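Local structure of AT27789p (Drosophila melanogaster, 5UZM) at residues V10-G15 with E54-F59. The protein probably binds RNA, including mRNA, as the Drosophila hnRNP F/H homolog Glorund, of which this chain is the second quasi-RNA recognition motif. Sequence-based numbering, arbitrary orientation. Where two conformers were deposited one is given.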
ATOM      1  N   VAL A  10      -0.877   8.124   3.695  1.00 23.64           N
ATOM      2  CA  VAL A  10      -1.362   6.780   3.394  1.00 21.71           C
ATOM      3  C   VAL A  10      -1.684   6.720   1.910  1.00 17.65           C
ATOM      4  O   VAL A  10      -2.254   7.655   1.353  1.00 18.70           O
ATOM      5  CB  VAL A  10      -2.611   6.414   4.216  1.00 28.08           C
ATOM      6  CG1 VAL A  10      -3.067   4.976   3.887  1.00 20.11           C
ATOM      7  CG2 VAL A  10      -2.329   6.582   5.706  1.00 22.93           C
ATOM      8  N   VAL A  11      -1.325   5.608   1.251  1.00 14.84           N
ATOM      9  CA  VAL A  11      -1.765   5.370  -0.114  1.00 13.35           C
ATOM     10  C   VAL A  11      -2.532   4.046  -0.141  1.00 13.99           C
ATOM     11  O   VAL A  11      -2.370   3.198   0.745  1.00 16.09           O
ATOM     12  CB  VAL A  11      -0.603   5.327  -1.120  1.00 16.49           C
ATOM     13  CG1 VAL A  11       0.256   6.601  -1.067  1.00 19.18           C
ATOM     14  CG2 VAL A  11       0.254   4.078  -0.896  1.00 15.40           C
ATOM     15  N   LYS A  12      -3.383   3.878  -1.151  1.00 12.35           N
ATOM     16  CA  LYS A  12      -4.085   2.635  -1.423  1.00 13.38           C
ATOM     17  C   LYS A  12      -3.538   2.035  -2.707  1.00 15.18           C
ATOM     18  O   LYS A  12      -3.335   2.752  -3.686  1.00 14.85           O
ATOM     19  CB  LYS A  12      -5.602   2.900  -1.570  1.00 16.51           C
ATOM     20  CG  LYS A  12      -6.419   1.636  -1.812  1.00 18.87           C
ATOM     21  CD  LYS A  12      -7.916   1.971  -1.731  1.00 25.13           C
ATOM     22  CE  LYS A  12      -8.352   2.937  -2.819  1.00 45.54           C
ATOM     23  NZ  LYS A  12      -9.821   3.283  -2.729  1.00 47.32           N
ATOM     24  N   LEU A  13      -3.287   0.722  -2.710  1.00 11.19           N
ATOM     25  CA  LEU A  13      -2.776  -0.003  -3.872  1.00 12.67           C
ATOM     26  C   LEU A  13      -3.867  -0.888  -4.451  1.00 12.80           C
ATOM     27  O   LEU A  13      -4.687  -1.407  -3.711  1.00 14.40           O
ATOM     28  CB  LEU A  13      -1.592  -0.904  -3.500  1.00 13.43           C
ATOM     29  CG  LEU A  13      -0.452  -0.275  -2.712  1.00 15.89           C
ATOM     30  CD1 LEU A  13       0.672  -1.310  -2.511  1.00 15.58           C
ATOM     31  CD2 LEU A  13       0.097   0.979  -3.346  1.00 16.85           C
ATOM     32  N   ARG A  14      -3.885  -1.051  -5.768  1.00 12.53           N
ATOM     33  CA  ARG A  14      -4.790  -1.965  -6.445  1.00 12.01           C
ATOM     34  C   ARG A  14      -4.033  -2.720  -7.532  1.00 13.89           C
ATOM     35  O   ARG A  14      -3.055  -2.212  -8.117  1.00 13.35           O
ATOM     36  CB  ARG A  14      -5.986  -1.185  -7.049  1.00 18.67           C
ATOM     37  CG  ARG A  14      -6.993  -2.034  -7.769  1.00 34.77           C
ATOM     38  CD  ARG A  14      -8.139  -1.125  -8.226  1.00 39.86           C
ATOM     39  NE  ARG A  14      -8.632  -0.307  -7.116  1.00 28.28           N
ATOM     40  CZ  ARG A  14      -9.311   0.825  -7.258  1.00 50.17           C
ATOM     41  NH1 ARG A  14      -9.582   1.292  -8.469  1.00 43.99           N
ATOM     42  NH2 ARG A  14      -9.720   1.493  -6.189  1.00 55.93           N
ATOM     43  N   GLY A  15      -4.411  -3.974  -7.747  1.00 14.28           N
ATOM     44  CA  GLY A  15      -3.812  -4.776  -8.785  1.00 16.04           C
ATOM     45  C   GLY A  15      -2.744  -5.745  -8.341  1.00 13.99           C
ATOM     46  O   GLY A  15      -2.017  -6.263  -9.181  1.00 16.01           O
ATOM     47  N   GLU A  54      -6.086  -5.399  -3.112  1.00 17.10           N
ATOM     48  CA  GLU A  54      -5.864  -4.047  -2.635  1.00 15.72           C
ATOM     49  C   GLU A  54      -5.049  -4.073  -1.347  1.00 17.07           C
ATOM     50  O   GLU A  54      -5.026  -5.072  -0.621  1.00 16.53           O
ATOM     51  CB  GLU A  54      -7.180  -3.321  -2.407  1.00 19.72           C
ATOM     52  CG  GLU A  54      -8.047  -3.216  -3.687  1.00 28.00           C
ATOM     53  CD  GLU A  54      -9.476  -2.706  -3.417  1.00 41.04           C
ATOM     54  OE1 GLU A  54      -9.891  -1.733  -4.091  1.00 43.49           O
ATOM     55  OE2 GLU A  54     -10.179  -3.283  -2.535  1.00 49.10           O
ATOM     56  N   ALA A  55      -4.378  -2.958  -1.064  1.00 13.43           N
ATOM     57  CA  ALA A  55      -3.623  -2.842   0.180  1.00 13.14           C
ATOM     58  C   ALA A  55      -3.558  -1.378   0.555  1.00 15.42           C
ATOM     59  O   ALA A  55      -3.781  -0.518  -0.283  1.00 15.70           O
ATOM     60  CB  ALA A  55      -2.207  -3.402   0.058  1.00 15.03           C
ATOM     61  N   PHE A  56      -3.205  -1.098   1.810  1.00 13.26           N
ATOM     62  CA  PHE A  56      -2.929   0.267   2.248  1.00 11.87           C
ATOM     63  C   PHE A  56      -1.506   0.298   2.773  1.00 17.21           C
ATOM     64  O   PHE A  56      -1.062  -0.678   3.379  1.00 13.98           O
ATOM     65  CB  PHE A  56      -3.868   0.723   3.350  1.00 15.12           C
ATOM     66  CG  PHE A  56      -5.254   0.991   2.877  1.00 15.04           C
ATOM     67  CD1 PHE A  56      -6.147  -0.044   2.773  1.00 17.35           C
ATOM     68  CD2 PHE A  56      -5.643   2.261   2.504  1.00 16.25           C
ATOM     69  CE1 PHE A  56      -7.448   0.182   2.323  1.00 18.24           C
ATOM     70  CE2 PHE A  56      -6.931   2.482   2.040  1.00 17.19           C
ATOM     71  CZ  PHE A  56      -7.825   1.459   1.968  1.00 17.18           C
ATOM     72  N   VAL A  57      -0.784   1.380   2.513  1.00 12.94           N
ATOM     73  CA  VAL A  57       0.585   1.543   3.002  1.00 11.87           C
ATOM     74  C   VAL A  57       0.685   2.918   3.650  1.00 14.72           C
ATOM     75  O   VAL A  57       0.260   3.917   3.060  1.00 15.10           O
ATOM     76  CB  VAL A  57       1.622   1.372   1.865  1.00 14.17           C
ATOM     77  CG1 VAL A  57       3.050   1.607   2.385  1.00 16.97           C
ATOM     78  CG2 VAL A  57       1.471  -0.037   1.225  1.00 14.64           C
ATOM     79  N   GLN A  58       1.234   2.951   4.857  1.00 13.79           N
ATOM     80  CA  GLN A  58       1.408   4.159   5.658  0.51 15.44           C
ATOM     81  C   GLN A  58       2.878   4.537   5.671  1.00 15.49           C
ATOM     82  O   GLN A  58       3.701   3.701   6.037  1.00 18.23           O
ATOM     83  CB  GLN A  58       0.986   3.916   7.101  0.51 20.32           C
ATOM     84  CG  GLN A  58      -0.421   3.559   7.285  0.51 15.62           C
ATOM     85  CD  GLN A  58      -0.857   3.724   8.725  0.51 38.99           C
ATOM     86  OE1 GLN A  58      -1.552   2.875   9.284  0.51 34.28           O
ATOM     87  NE2 GLN A  58      -0.440   4.825   9.339  0.51 22.98           N
ATOM     88  N   PHE A  59       3.186   5.792   5.349  1.00 16.33           N
ATOM     89  CA  PHE A  59       4.548   6.313   5.348  1.00 17.32           C
ATOM     90  C   PHE A  59       4.786   7.258   6.522  1.00 23.95           C
ATOM     91  O   PHE A  59       3.861   7.734   7.176  1.00 27.16           O
ATOM     92  CB  PHE A  59       4.834   7.044   4.036  1.00 17.66           C
ATOM     93  CG  PHE A  59       4.702   6.160   2.825  1.00 16.20           C
ATOM     94  CD1 PHE A  59       5.766   5.340   2.443  1.00 15.79           C
ATOM     95  CD2 PHE A  59       3.531   6.118   2.095  1.00 16.46           C
ATOM     96  CE1 PHE A  59       5.637   4.495   1.344  1.00 16.19           C
ATOM     97  CE2 PHE A  59       3.399   5.268   0.970  1.00 18.42           C
ATOM     98  CZ  PHE A  59       4.455   4.448   0.616  1.00 19.69           C
TER
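Val-11 and Val-57 exchange both backbone bonds of an antiparallel pair, Val-11 N to Val-57 O at 2.9 Å and Val-57 N to Val-11 O at 3.0 Å, and Leu-13 pairs likewise with Ala-55. These strands, 10-14 and 54-58, are the central ones of an RNA recognition motif, and their two faces differ instructively. The face of Val-11, Leu-13, Ala-55 and Val-57 is tight and apolar: Leu-13 CD1 meets Val-57 CG2 at 4.0 Å, and Val-11 CG2 lies at the edge of the Phe-59 ring, 3.8 Å from CE2. On the other face, Lys-12 CG, anti to its backbone N (chi1 -178°), lies over one face of the Phe-56 ring, offset toward its rim, in a CH-pi contact, while Val-10 CG1 reaches the ring edge. An alanine in place of Phe-56 would probably leave the Lys-12 methylenes without their aromatic support and open a gap beside Val-10. Farther along, packing gives way to a long salt bridge, Arg-14 NE to Glu-54 OE1 at 3.6 Å, between partly exposed residues. Helix 88-94 packs on the Val-10, Phe-56 and Gln-58 end of this sheet face through Ile-88 and Met-91, its Glu-90 pairing with Lys-12 NZ; helix 62-69 packs on Val-11 and Phe-59, and strands 41-45 and 79-85 flank the pair.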